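Local structure of Exo beta-1,2-glucooligosaccharide sophorohydrolase (non-reducing end) (Parabacteroides distasonis ATCC 8503, 5Z06) at residues Pro5-Phe10 with Glu178-Ser183; Gly77-Arg82 with Asn151-Ala156; Ser183-Ser188 with Val262-Asn267; Ile105-Ala110 with Glu140-Asn145. The protein hydrolyses linear beta-1,2-glucan and beta-1,2-glucooligosaccharides of four or more glucose units, releasing sophorose from the non-reducing end. All blocks are in the same frame, centred on the assembly; numbering follows the deposited sequence.

Overall arrangement
From the N terminus, residues 5-10 pair with residues 178-183 only after some 170 residues, so contact 1 closes the longest loop, spanning the two-sheet N-terminal region. Contact 2 (77-82 with 151-156) lies within that loop, and contact 4 (105-110 with 140-145) within contact 2, three levels of enclosure without a crossing. Contact 4 fastens a loop to strand 104-109; contact 2 joins a connection between the sheets to the entry of the neighbouring strand 155-161. Contact 3 closes a separate loop after contact 1, sharing Ser183 with it, and ties the outgoing linker to the next, four-stranded sheet. The Tyr264 hydroxyl reaches back to Asp7 of contact 1 and Arg82 of contact 2.

Contact 1 (Pro5-Phe10 with Glu178-Ser183); sequences PYDYVF and ELLPAS
Val9 and Glu178 face each other as an antiparallel non-hydrogen-bonded pair with CA atoms 4.0 Å apart. One step along, Leu179 N donates to Tyr8 O at 2.8 Å in a nearly straight bond, the angle at the hydrogen being 177°. Past this point a water gives hydrogens to both Asp7 OD1 and Leu179 O, 2.7 Å from each, bridging the two segments beyond the last direct bond. Leu179 is the main apolar partner. Its CG stands beside the backbone N and anti to the carbonyl carbon (chi1 -57°), and its methyls pack against two aromatic rings: CD1 comes to 3.7 Å from Tyr8 CD2, the two side chains running side by side, while CD2 meets Phe10 CE2 at 3.8 Å, at the edge of that ring and in its plane. This is the interior of a beta sandwich: strand 169-180 belongs to the calcium-bearing sheet, and Leu179 and Phe10 also touch strand 155-161 of the opposing sheet, where Tyr8 OH bonds to Leu155 O. An alanine at Leu179 would probably leave a gap beside Tyr8 CD2 and the Phe10 edge, where the two methyls now pack. Val9 and Glu178 lie together on the other face of their sheet, Val9 CG2 being 3.7 Å from Glu178 OE1; the glutamate's CG takes the crowded position between N and the carbonyl carbon. Its OE1 is only 4.4 Å from Asp7 OD2, a repulsion probably offset by Lys218, which pairs with Glu178 OE2, and by Arg82 and Arg238, which pair with Asp7. Tyr264 OH is also bonded to Asp7 OD2.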
loop_
_atom_site.group_PDB
_atom_site.type_symbol
_atom_site.label_atom_id
_atom_site.label_comp_id
_atom_site.label_asym_id
_atom_site.label_seq_id
_atom_site.Cartn_x
_atom_site.Cartn_y
_atom_site.Cartn_z
ATOM N N PRO A 5 18.198 2.859 5.632
ATOM C CA PRO A 5 17.569 2.582 6.911
ATOM C C PRO A 5 16.446 3.586 7.230
ATOM O O PRO A 5 16.563 4.798 6.993
ATOM C CB PRO A 5 18.739 2.677 7.898
ATOM C CG PRO A 5 19.698 3.633 7.255
ATOM C CD PRO A 5 19.474 3.591 5.776
ATOM N N TYR A 6 15.357 3.060 7.752
ATOM C CA TYR A 6 14.338 3.903 8.371
ATOM C C TYR A 6 14.757 4.335 9.782
ATOM O O TYR A 6 15.621 3.723 10.427
ATOM C CB TYR A 6 13.019 3.154 8.450
ATOM C CG TYR A 6 12.358 2.996 7.107
ATOM C CD1 TYR A 6 11.662 4.052 6.536
ATOM C CD2 TYR A 6 12.420 1.791 6.412
ATOM C CE1 TYR A 6 11.040 3.915 5.314
ATOM C CE2 TYR A 6 11.790 1.639 5.191
ATOM C CZ TYR A 6 11.107 2.710 4.643
ATOM O OH TYR A 6 10.500 2.586 3.426
ATOM N N ASP A 7 14.149 5.403 10.253
ATOM C CA ASP A 7 14.091 5.623 11.679
ATOM C C ASP A 7 12.922 4.801 12.202
ATOM O O ASP A 7 11.868 4.730 11.557
ATOM C CB ASP A 7 13.913 7.092 11.967
ATOM C CG ASP A 7 15.020 7.915 11.394
ATOM O OD1 ASP A 7 16.197 7.502 11.522
ATOM O OD2 ASP A 7 14.702 8.970 10.822
ATOM N N TYR A 8 13.128 4.161 13.346
ATOM C CA TYR A 8 12.068 3.432 14.032
ATOM C C TYR A 8 11.237 4.432 14.839
ATOM O O TYR A 8 11.594 4.844 15.964
ATOM C CB TYR A 8 12.688 2.386 14.904
ATOM C CG TYR A 8 11.733 1.394 15.470
ATOM C CD1 TYR A 8 11.470 0.206 14.804
ATOM C CD2 TYR A 8 11.130 1.603 16.702
ATOM C CE1 TYR A 8 10.628 -0.735 15.349
ATOM C CE2 TYR A 8 10.274 0.663 17.243
ATOM C CZ TYR A 8 10.027 -0.496 16.562
ATOM O OH TYR A 8 9.189 -1.435 17.098
ATOM N N VAL A 9 10.130 4.838 14.222
ATOM C CA VAL A 9 9.296 5.933 14.698
ATOM C C VAL A 9 8.070 5.367 15.395
ATOM O O VAL A 9 7.405 4.512 14.849
ATOM C CB VAL A 9 8.868 6.818 13.508
ATOM C CG1 VAL A 9 7.882 7.906 13.918
ATOM C CG2 VAL A 9 10.093 7.444 12.867
ATOM N N PHE A 10 7.771 5.859 16.591
ATOM C CA PHE A 10 6.529 5.533 17.278
ATOM C C PHE A 10 5.414 6.495 16.896
ATOM O O PHE A 10 4.255 6.116 16.844
ATOM C CB PHE A 10 6.733 5.572 18.782
ATOM C CG PHE A 10 7.671 4.533 19.269
ATOM C CD1 PHE A 10 7.225 3.246 19.494
ATOM C CD2 PHE A 10 9.014 4.832 19.482
ATOM C CE1 PHE A 10 8.093 2.263 19.937
ATOM C CE2 PHE A 10 9.890 3.852 19.937
ATOM C CZ PHE A 10 9.430 2.571 20.168
ATOM N N GLU A 178 10.409 8.803 18.488
ATOM C CA GLU A 178 11.212 7.989 17.603
ATOM C C GLU A 178 12.530 7.591 18.244
ATOM O O GLU A 178 13.036 8.270 19.164
ATOM C CB GLU A 178 11.493 8.752 16.302
ATOM C CG GLU A 178 12.227 10.063 16.489
ATOM C CD GLU A 178 12.322 10.875 15.215
ATOM O OE1 GLU A 178 12.066 10.344 14.106
ATOM O OE2 GLU A 178 12.666 12.061 15.328
ATOM N N LEU A 179 13.074 6.493 17.731
ATOM C CA LEU A 179 14.408 6.069 18.066
ATOM C C LEU A 179 15.354 6.687 17.058
ATOM O O LEU A 179 15.082 6.656 15.857
ATOM C CB LEU A 179 14.507 4.555 18.053
ATOM C CG LEU A 179 13.558 3.803 18.968
ATOM C CD1 LEU A 179 13.909 2.334 18.970
ATOM C CD2 LEU A 179 13.584 4.363 20.376
ATOM N N LEU A 180 16.444 7.268 17.557
ATOM C CA LEU A 180 17.460 7.922 16.736
ATOM C C LEU A 180 18.828 7.394 17.127
ATOM O O LEU A 180 19.001 6.906 18.243
ATOM C CB LEU A 180 17.453 9.426 16.949
ATOM C CG LEU A 180 16.252 10.202 16.422
ATOM C CD1 LEU A 180 16.315 11.660 16.858
ATOM C CD2 LEU A 180 16.184 10.136 14.904
ATOM N N PRO A 181 19.804 7.490 16.210
ATOM C CA PRO A 181 21.134 7.026 16.560
ATOM C C PRO A 181 21.830 8.047 17.459
ATOM O O PRO A 181 21.437 9.207 17.482
ATOM C CB PRO A 181 21.826 6.884 15.202
ATOM C CG PRO A 181 21.120 7.836 14.320
ATOM C CD PRO A 181 19.717 7.931 14.807
ATOM N N ALA A 182 22.835 7.596 18.211
ATOM C CA ALA A 182 23.626 8.485 19.072
ATOM C C ALA A 182 24.257 9.593 18.246
ATOM O O ALA A 182 24.163 10.766 18.581
ATOM C CB ALA A 182 24.702 7.693 19.784
ATOM N N SER A 183 24.887 9.202 17.146
ATOM C CA SER A 183 25.397 10.163 16.165
ATOM C C SER A 183 24.291 10.458 15.157
ATOM O O SER A 183 23.956 9.607 14.337
ATOM C CB SER A 183 26.623 9.588 15.439
ATOM O OG SER A 183 27.163 10.534 14.535
HETATM O O HOH W 1 16.823 6.241 13.829
#

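Contact 2 (Gly77-Arg82 with Asn151-Ala156); sequences GNDFFR and NIKKLA
Lys153 starts with CG beside its backbone N (chi1 -68°) and then runs extended to its ammonium, while Asp79 sets its own CG beside N (chi1 -53°); the two side chains meet in a salt bridge, NZ to OD1, of 2.7 Å. The ammonium approaches OD1 on its anti lone pair, away from the other carboxylate oxygen, and OD2 pairs with Arg317, so that one carboxylate serves two cations. Lys153 NZ also makes a weak hydrogen bond of 3.1 Å to Asn78 O. Asn78 O and Asp79 OD1, both acceptors, are themselves only 3.1 Å apart, a proximity that the shared ammonium probably relieves. An alanine at Asp79 would probably leave Lys153 with just the weak carbonyl bond here, and deprive Arg317 of a partner. Lysine suits this exposed position because its methylenes do apolar work on the way: CE lies 3.9 Å from Phe81 CE2, near the ring plane at its edge, the lysine crossing Phe81 at about a right angle. Ile152 fills the buried side with two branches, CG2 packing 3.7 Å from Phe81 CD2 and CD1 lying 3.9 Å from Phe81 CB. The ring of Phe81 is further held by an edge-to-face contact with Tyr8, and its backbone N by Asp149 OD1. Residues 77-82 belong to the connection from strand 65-71 of one sheet to strand 86-93 of the other; the loop at 152-154, helical in its backbone angles only, leads into strand 155-161, whose Leu155 reaches strands 104-109 and 169-180.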
loop_
_atom_site.group_PDB
_atom_site.type_symbol
_atom_site.label_atom_id
_atom_site.label_comp_id
_atom_site.label_asym_id
_atom_site.label_seq_id
_atom_site.Cartn_x
_atom_site.Cartn_y
_atom_site.Cartn_z
ATOM N N GLY A 77 7.707 -4.385 4.875
ATOM C CA GLY A 77 9.027 -4.051 4.344
ATOM C C GLY A 77 9.824 -2.994 5.098
ATOM O O GLY A 77 10.924 -2.643 4.655
ATOM N N ASN A 78 9.292 -2.489 6.224
ATOM C CA ASN A 78 10.030 -1.586 7.119
ATOM C C ASN A 78 10.734 -2.501 8.111
ATOM O O ASN A 78 10.189 -2.876 9.163
ATOM C CB ASN A 78 9.127 -0.574 7.850
ATOM C CG ASN A 78 8.589 0.519 6.942
ATOM O OD1 ASN A 78 8.526 1.677 7.345
ATOM N ND2 ASN A 78 8.152 0.152 5.742
ATOM N N ASP A 79 11.928 -2.907 7.708
ATOM C CA ASP A 79 12.720 -3.927 8.401
ATOM C C ASP A 79 14.120 -3.468 8.721
ATOM O O ASP A 79 14.733 -4.018 9.616
ATOM C CB ASP A 79 12.801 -5.193 7.527
ATOM C CG ASP A 79 11.426 -5.688 7.098
ATOM O OD1 ASP A 79 10.530 -5.753 7.972
ATOM O OD2 ASP A 79 11.223 -5.987 5.891
ATOM N N PHE A 80 14.622 -2.483 7.980
ATOM C CA PHE A 80 15.954 -1.975 8.137
ATOM C C PHE A 80 15.868 -0.591 8.727
ATOM O O PHE A 80 15.203 0.277 8.188
ATOM C CB PHE A 80 16.659 -1.946 6.787
ATOM C CG PHE A 80 16.773 -3.298 6.159
ATOM C CD1 PHE A 80 17.608 -4.263 6.719
ATOM C CD2 PHE A 80 16.017 -3.635 5.038
ATOM C CE1 PHE A 80 17.711 -5.530 6.160
ATOM C CE2 PHE A 80 16.121 -4.896 4.472
ATOM C CZ PHE A 80 16.966 -5.845 5.034
ATOM N N PHE A 81 16.553 -0.416 9.847
ATOM C CA PHE A 81 16.503 0.783 10.648
ATOM C C PHE A 81 17.916 1.161 11.047
ATOM O O PHE A 81 18.826 0.330 11.098
ATOM C CB PHE A 81 15.661 0.573 11.916
ATOM C CG PHE A 81 14.243 0.160 11.646
ATOM C CD1 PHE A 81 13.243 1.112 11.449
ATOM C CD2 PHE A 81 13.900 -1.186 11.570
ATOM C CE1 PHE A 81 11.931 0.727 11.191
ATOM C CE2 PHE A 81 12.586 -1.575 11.310
ATOM C CZ PHE A 81 11.605 -0.619 11.125
ATOM N N ARG A 82 18.077 2.432 11.349
ATOM C CA ARG A 82 19.297 2.929 11.946
ATOM C C ARG A 82 19.397 2.299 13.304
ATOM O O ARG A 82 18.376 2.077 13.968
ATOM C CB ARG A 82 19.229 4.433 12.111
ATOM C CG ARG A 82 19.181 5.192 10.823
ATOM C CD ARG A 82 19.308 6.650 11.127
ATOM N NE ARG A 82 18.719 7.493 10.092
ATOM C CZ ARG A 82 19.284 7.839 8.926
ATOM N NH1 ARG A 82 20.493 7.413 8.556
ATOM N NH2 ARG A 82 18.614 8.639 8.116
ATOM N N ASN A 151 16.507 -7.008 16.702
ATOM C CA ASN A 151 15.707 -6.891 17.943
ATOM C C ASN A 151 14.849 -5.622 18.107
ATOM O O ASN A 151 14.064 -5.552 19.050
ATOM C CB ASN A 151 16.615 -7.072 19.182
ATOM C CG ASN A 151 17.699 -6.019 19.279
ATOM O OD1 ASN A 151 17.554 -4.910 18.773
ATOM N ND2 ASN A 151 18.797 -6.364 19.933
ATOM N N ILE A 152 15.003 -4.640 17.215
ATOM C CA ILE A 152 14.335 -3.338 17.360
ATOM C C ILE A 152 12.803 -3.448 17.390
ATOM O O ILE A 152 12.134 -2.730 18.134
ATOM C CB ILE A 152 14.805 -2.341 16.269
ATOM C CG1 ILE A 152 14.385 -0.918 16.621
ATOM C CG2 ILE A 152 14.314 -2.766 14.881
ATOM C CD1 ILE A 152 15.068 0.134 15.772
ATOM N N LYS A 153 12.263 -4.387 16.629
ATOM C CA LYS A 153 10.830 -4.625 16.588
ATOM C C LYS A 153 10.242 -5.188 17.861
ATOM O O LYS A 153 9.018 -5.215 18.001
ATOM C CB LYS A 153 10.476 -5.544 15.424
ATOM C CG LYS A 153 10.724 -4.842 14.118
ATOM C CD LYS A 153 10.130 -5.590 12.957
ATOM C CE LYS A 153 10.477 -4.835 11.695
ATOM N NZ LYS A 153 9.966 -5.611 10.559
ATOM N N LYS A 154 11.093 -5.639 18.781
ATOM C CA LYS A 154 10.633 -5.948 20.140
ATOM C C LYS A 154 10.324 -4.694 20.984
ATOM O O LYS A 154 9.740 -4.806 22.064
ATOM C CB LYS A 154 11.628 -6.885 20.827
ATOM C CG LYS A 154 11.535 -8.293 20.249
ATOM C CD LYS A 154 12.664 -9.200 20.683
ATOM C CE LYS A 154 12.301 -10.648 20.358
ATOM N NZ LYS A 154 13.496 -11.530 20.344
ATOM N N LEU A 155 10.732 -3.524 20.505
ATOM C CA LEU A 155 10.396 -2.265 21.155
ATOM C C LEU A 155 9.042 -1.849 20.593
ATOM O O LEU A 155 8.950 -1.077 19.623
ATOM C CB LEU A 155 11.490 -1.221 20.897
ATOM C CG LEU A 155 12.937 -1.661 21.257
ATOM C CD1 LEU A 155 13.895 -0.498 21.055
ATOM C CD2 LEU A 155 13.063 -2.209 22.681
ATOM N N ALA A 156 7.999 -2.417 21.188
ATOM C CA ALA A 156 6.641 -2.329 20.643
ATOM C C ALA A 156 6.014 -0.961 20.883
ATOM O O ALA A 156 5.300 -0.456 20.022
ATOM C CB ALA A 156 5.749 -3.422 21.211
#

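Contact 3 (Ser183-Ser188 with Val262-Asn267); sequences SLPSVS and VDYALN
Pro185 O receives a hydrogen bond of 2.6 Å from a water that accepts one from Tyr264 N at 2.9 Å, and so links the two backbones, which have no direct hydrogen bond. Over one face of the Tyr264 ring sits the proline: Pro185 CG is 4.0 Å from the centroid and 13° off the normal, a CH-pi contact well suited to proline, whose rigid ring presents aliphatic C-H groups. Leu184 packs against the base of the tyrosine, CB to Tyr264 CB at 3.9 Å; its CD1, anti to CA (chi2 179°), reaches 3.5 Å from Tyr264 O. The hydroxyl of Tyr264 is held by Asp7 and Arg82. A type I turn from Asp263 to Leu266 is closed by Leu266 N bonding to Asp263 O at 2.8 Å, and the Asp263 carboxylate ties Asn267 back across its base: OD2 accepts from Asn267 ND2 at 2.8 Å on the syn lone pair, and OD1 from Asn267 N at 3.0 Å, the donor standing 51° above the carboxylate plane. The turn joins strands 254-262 and 275-278 of a four-stranded antiparallel sheet consistent with a fibronectin type III-like domain, on which the proline-bearing interdomain linker rests.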
loop_
_atom_site.group_PDB
_atom_site.type_symbol
_atom_site.label_atom_id
_atom_site.label_comp_id
_atom_site.label_asym_id
_atom_site.label_seq_id
_atom_site.Cartn_x
_atom_site.Cartn_y
_atom_site.Cartn_z
ATOM N N SER A 183 24.887 9.202 17.146
ATOM C CA SER A 183 25.397 10.163 16.165
ATOM C C SER A 183 24.291 10.458 15.157
ATOM O O SER A 183 23.956 9.607 14.337
ATOM C CB SER A 183 26.623 9.588 15.439
ATOM O OG SER A 183 27.163 10.534 14.535
ATOM N N LEU A 184 23.727 11.660 15.221
ATOM C CA LEU A 184 22.727 12.063 14.255
ATOM C C LEU A 184 23.377 12.144 12.885
ATOM O O LEU A 184 24.456 12.718 12.763
ATOM C CB LEU A 184 22.132 13.422 14.609
ATOM C CG LEU A 184 21.376 13.480 15.936
ATOM C CD1 LEU A 184 20.864 14.894 16.171
ATOM C CD2 LEU A 184 20.250 12.458 15.994
ATOM N N PRO A 185 22.736 11.561 11.850
ATOM C CA PRO A 185 23.221 11.778 10.481
ATOM C C PRO A 185 23.371 13.271 10.214
ATOM O O PRO A 185 22.513 14.050 10.625
ATOM C CB PRO A 185 22.113 11.193 9.597
ATOM C CG PRO A 185 21.369 10.256 10.468
ATOM C CD PRO A 185 21.531 10.713 11.890
ATOM N N SER A 186 24.466 13.674 9.589
ATOM C CA SER A 186 24.617 15.063 9.193
ATOM C C SER A 186 24.747 15.141 7.682
ATOM O O SER A 186 24.822 14.123 6.979
ATOM C CB SER A 186 25.802 15.720 9.911
ATOM O OG SER A 186 26.973 14.970 9.694
ATOM N N VAL A 187 24.704 16.370 7.195
ATOM C CA VAL A 187 24.832 16.662 5.781
ATOM C C VAL A 187 25.928 17.720 5.666
ATOM O O VAL A 187 26.019 18.606 6.523
ATOM C CB VAL A 187 23.482 17.150 5.195
ATOM C CG1 VAL A 187 22.375 16.158 5.522
ATOM C CG2 VAL A 187 23.093 18.536 5.702
ATOM N N SER A 188 26.764 17.628 4.633
ATOM C CA SER A 188 27.789 18.660 4.402
ATOM C C SER A 188 27.120 20.008 4.052
ATOM O O SER A 188 27.492 21.046 4.618
ATOM C CB SER A 188 28.805 18.218 3.337
ATOM O OG SER A 188 28.162 17.629 2.222
ATOM N N VAL A 262 15.227 19.560 6.035
ATOM C CA VAL A 262 15.563 19.604 7.448
ATOM C C VAL A 262 16.481 18.423 7.721
ATOM O O VAL A 262 16.163 17.303 7.338
ATOM C CB VAL A 262 14.299 19.509 8.313
ATOM C CG1 VAL A 262 14.622 19.539 9.802
ATOM C CG2 VAL A 262 13.344 20.637 7.956
ATOM N N ASP A 263 17.627 18.678 8.360
ATOM C CA ASP A 263 18.560 17.608 8.725
ATOM C C ASP A 263 18.198 17.065 10.094
ATOM O O ASP A 263 17.298 17.593 10.757
ATOM C CB ASP A 263 20.031 18.077 8.636
ATOM C CG ASP A 263 20.429 19.106 9.708
ATOM O OD1 ASP A 263 19.836 19.158 10.801
ATOM O OD2 ASP A 263 21.376 19.869 9.432
ATOM N N TYR A 264 18.894 16.024 10.528
ATOM C CA TYR A 264 18.602 15.409 11.823
ATOM C C TYR A 264 18.886 16.297 13.039
ATOM O O TYR A 264 18.309 16.084 14.109
ATOM C CB TYR A 264 19.299 14.054 11.957
ATOM C CG TYR A 264 18.529 12.961 11.267
ATOM C CD1 TYR A 264 18.516 12.858 9.880
ATOM C CD2 TYR A 264 17.780 12.048 12.003
ATOM C CE1 TYR A 264 17.802 11.853 9.251
ATOM C CE2 TYR A 264 17.062 11.047 11.388
ATOM C CZ TYR A 264 17.062 10.959 10.009
ATOM O OH TYR A 264 16.354 9.954 9.396
ATOM N N ALA A 265 19.746 17.302 12.869
ATOM C CA ALA A 265 19.946 18.335 13.889
ATOM C C ALA A 265 18.811 19.364 13.896
ATOM O O ALA A 265 18.812 20.268 14.737
ATOM C CB ALA A 265 21.284 19.030 13.692
ATOM N N LEU A 266 17.859 19.215 12.963
ATOM C CA LEU A 266 16.728 20.111 12.774
ATOM C C LEU A 266 17.161 21.492 12.285
ATOM O O LEU A 266 16.479 22.477 12.505
ATOM C CB LEU A 266 15.816 20.172 14.012
ATOM C CG LEU A 266 15.424 18.809 14.591
ATOM C CD1 LEU A 266 14.481 18.967 15.766
ATOM C CD2 LEU A 266 14.782 17.906 13.544
ATOM N N ASN A 267 18.281 21.552 11.577
ATOM C CA ASN A 267 18.609 22.750 10.810
ATOM C C ASN A 267 17.758 22.702 9.566
ATOM O O ASN A 267 17.410 21.628 9.092
ATOM C CB ASN A 267 20.077 22.795 10.396
ATOM C CG ASN A 267 21.015 22.667 11.576
ATOM O OD1 ASN A 267 20.911 23.412 12.557
ATOM N ND2 ASN A 267 21.918 21.701 11.499
HETATM O O HOH W 2 20.935 15.003 8.732
#

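Contact 4 (Ile105-Ala110 with Glu140-Asn145)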
loop_
_atom_site.group_PDB
_atom_site.type_symbol
_atom_site.label_atom_id
_atom_site.label_comp_id
_atom_site.label_asym_id
_atom_site.label_seq_id
_atom_site.Cartn_x
_atom_site.Cartn_y
_atom_site.Cartn_z
ATOM N N ILE A 105 8.015 7.120 32.013
ATOM C CA ILE A 105 8.111 6.654 30.659
ATOM C C ILE A 105 8.972 5.413 30.624
ATOM O O ILE A 105 9.984 5.339 31.306
ATOM C CB ILE A 105 8.643 7.748 29.702
ATOM C CG1 ILE A 105 8.816 7.194 28.291
ATOM C CG2 ILE A 105 9.951 8.347 30.191
ATOM C CD1 ILE A 105 8.908 8.299 27.257
ATOM N N ALA A 106 8.547 4.473 29.795
ATOM C CA ALA A 106 9.130 3.168 29.666
ATOM C C ALA A 106 8.918 2.715 28.236
ATOM O O ALA A 106 8.296 3.412 27.419
ATOM C CB ALA A 106 8.478 2.192 30.623
ATOM N N ILE A 107 9.477 1.562 27.914
ATOM C CA ILE A 107 9.260 0.971 26.608
ATOM C C ILE A 107 8.619 -0.369 26.878
ATOM O O ILE A 107 9.085 -1.110 27.739
ATOM C CB ILE A 107 10.562 0.911 25.791
ATOM C CG1 ILE A 107 10.917 2.340 25.362
ATOM C CG2 ILE A 107 10.394 0.009 24.567
ATOM C CD1 ILE A 107 12.281 2.532 24.729
ATOM N N ARG A 108 7.513 -0.631 26.193
ATOM C CA ARG A 108 6.857 -1.901 26.285
ATOM C C ARG A 108 7.431 -2.787 25.204
ATOM O O ARG A 108 7.482 -2.378 24.039
ATOM C CB ARG A 108 5.347 -1.791 26.098
ATOM C CG ARG A 108 4.656 -3.133 26.334
ATOM C CD ARG A 108 3.138 -3.131 26.219
ATOM N NE ARG A 108 2.665 -2.596 24.953
ATOM C CZ ARG A 108 2.746 -3.188 23.758
ATOM N NH1 ARG A 108 3.337 -4.368 23.581
ATOM N NH2 ARG A 108 2.253 -2.562 22.706
ATOM N N TYR A 109 7.830 -4.000 25.604
ATOM C CA TYR A 109 8.332 -5.002 24.684
ATOM C C TYR A 109 7.179 -5.657 23.964
ATOM O O TYR A 109 6.028 -5.565 24.412
ATOM C CB TYR A 109 9.174 -6.074 25.399
ATOM C CG TYR A 109 10.476 -5.549 25.969
ATOM C CD1 TYR A 109 11.543 -5.213 25.131
ATOM C CD2 TYR A 109 10.650 -5.387 27.351
ATOM C CE1 TYR A 109 12.745 -4.745 25.649
ATOM C CE2 TYR A 109 11.839 -4.916 27.871
ATOM C CZ TYR A 109 12.875 -4.606 27.017
ATOM O OH TYR A 109 14.039 -4.140 27.527
ATOM N N ALA A 110 7.490 -6.326 22.857
ATOM C CA ALA A 110 6.486 -7.089 22.097
ATOM C C ALA A 110 5.771 -8.162 22.935
ATOM O O ALA A 110 4.602 -8.469 22.682
ATOM C CB ALA A 110 7.122 -7.719 20.864
ATOM N N GLU A 140 20.012 3.205 26.774
ATOM C CA GLU A 140 20.797 2.842 27.973
ATOM C C GLU A 140 20.017 3.015 29.299
ATOM O O GLU A 140 19.920 2.068 30.093
ATOM C CB GLU A 140 22.038 3.733 27.974
ATOM C CG GLU A 140 23.263 3.186 28.661
ATOM C CD GLU A 140 24.405 4.182 28.615
ATOM O OE1 GLU A 140 24.285 5.202 27.897
ATOM O OE2 GLU A 140 25.415 3.948 29.300
ATOM N N ASP A 141 19.415 4.195 29.500
ATOM C CA ASP A 141 18.662 4.515 30.743
ATOM C C ASP A 141 17.447 3.599 30.972
ATOM O O ASP A 141 17.075 3.346 32.127
ATOM C CB ASP A 141 18.225 5.982 30.773
ATOM C CG ASP A 141 19.410 6.973 30.719
ATOM O OD1 ASP A 141 20.570 6.538 30.546
ATOM O OD2 ASP A 141 19.190 8.202 30.844
ATOM N N PHE A 142 16.844 3.077 29.884
ATOM C CA PHE A 142 15.801 2.028 29.990
ATOM C C PHE A 142 16.373 0.650 30.291
ATOM O O PHE A 142 15.615 -0.303 30.527
ATOM C CB PHE A 142 14.930 1.948 28.723
ATOM C CG PHE A 142 14.118 3.193 28.460
ATOM C CD1 PHE A 142 13.033 3.517 29.267
ATOM C CD2 PHE A 142 14.430 4.031 27.397
ATOM C CE1 PHE A 142 12.285 4.662 29.021
ATOM C CE2 PHE A 142 13.686 5.180 27.149
ATOM C CZ PHE A 142 12.606 5.495 27.961
ATOM N N GLY A 143 17.700 0.538 30.292
ATOM C CA GLY A 143 18.367 -0.727 30.540
ATOM C C GLY A 143 18.304 -1.573 29.290
ATOM O O GLY A 143 18.266 -2.794 29.379
ATOM N N LEU A 144 18.282 -0.909 28.130
ATOM C CA LEU A 144 18.290 -1.584 26.838
ATOM C C LEU A 144 19.723 -1.770 26.377
ATOM O O LEU A 144 20.491 -0.798 26.252
ATOM C CB LEU A 144 17.523 -0.788 25.771
ATOM C CG LEU A 144 15.998 -0.750 25.938
ATOM C CD1 LEU A 144 15.405 0.392 25.143
ATOM C CD2 LEU A 144 15.390 -2.076 25.533
ATOM N N ASN A 145 20.045 -3.025 26.081
ATOM C CA ASN A 145 21.309 -3.397 25.460
ATOM C C ASN A 145 21.258 -2.907 24.001
ATOM O O ASN A 145 20.267 -2.286 23.588
ATOM C CB ASN A 145 21.523 -4.926 25.549
ATOM C CG ASN A 145 21.372 -5.472 26.978
ATOM O OD1 ASN A 145 21.701 -4.800 27.955
ATOM N ND2 ASN A 145 20.855 -6.690 27.096
#
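The loop between strands 132-138 and 155-161 of the N-terminal beta sandwich lays Phe142 and Leu144 against Ile105, Ile107 and Tyr109 of strand 104-109. No hydrogen bond joins the two segments. Ile107 covers one face of the phenylalanine ring: its CD1, carried outward with CG1 beside the backbone N (chi1 -72°) and the chain then extended, lies 4.1 Å from the Phe142 centroid, displaced toward the rim and 25° off the normal. The same methyl is 3.8 Å from Leu144 CD1, and so touches both loop side chains, each of which Ile107 crosses at about a right angle. At the edge of the phenylalanine, CE1 comes 3.3 Å from Ile105 O, near the ring plane, an approach in which the slightly positive ring C-H would probably favour the carbonyl oxygen. The ring lies between the two sheets of the sandwich: Phe142 also touches Leu87 and Ile137 of the opposing sheet, and Ile105 reaches both of these as well. Ile105 CG1 adds a looser contact, 4.2 Å from Phe142 CZ. Farther along the strand, Tyr109 and Leu144 slide past each other in opposite directions, Leu144 CD2 lying 3.2 Å from Tyr109 OH and 3.8 Å from Tyr109 CE1. Between the two anchoring residues the chain bends at Gly143, where phi is +78°, a value glycine adopts easily, and whose N bonds to Glu140 O at 2.7 Å.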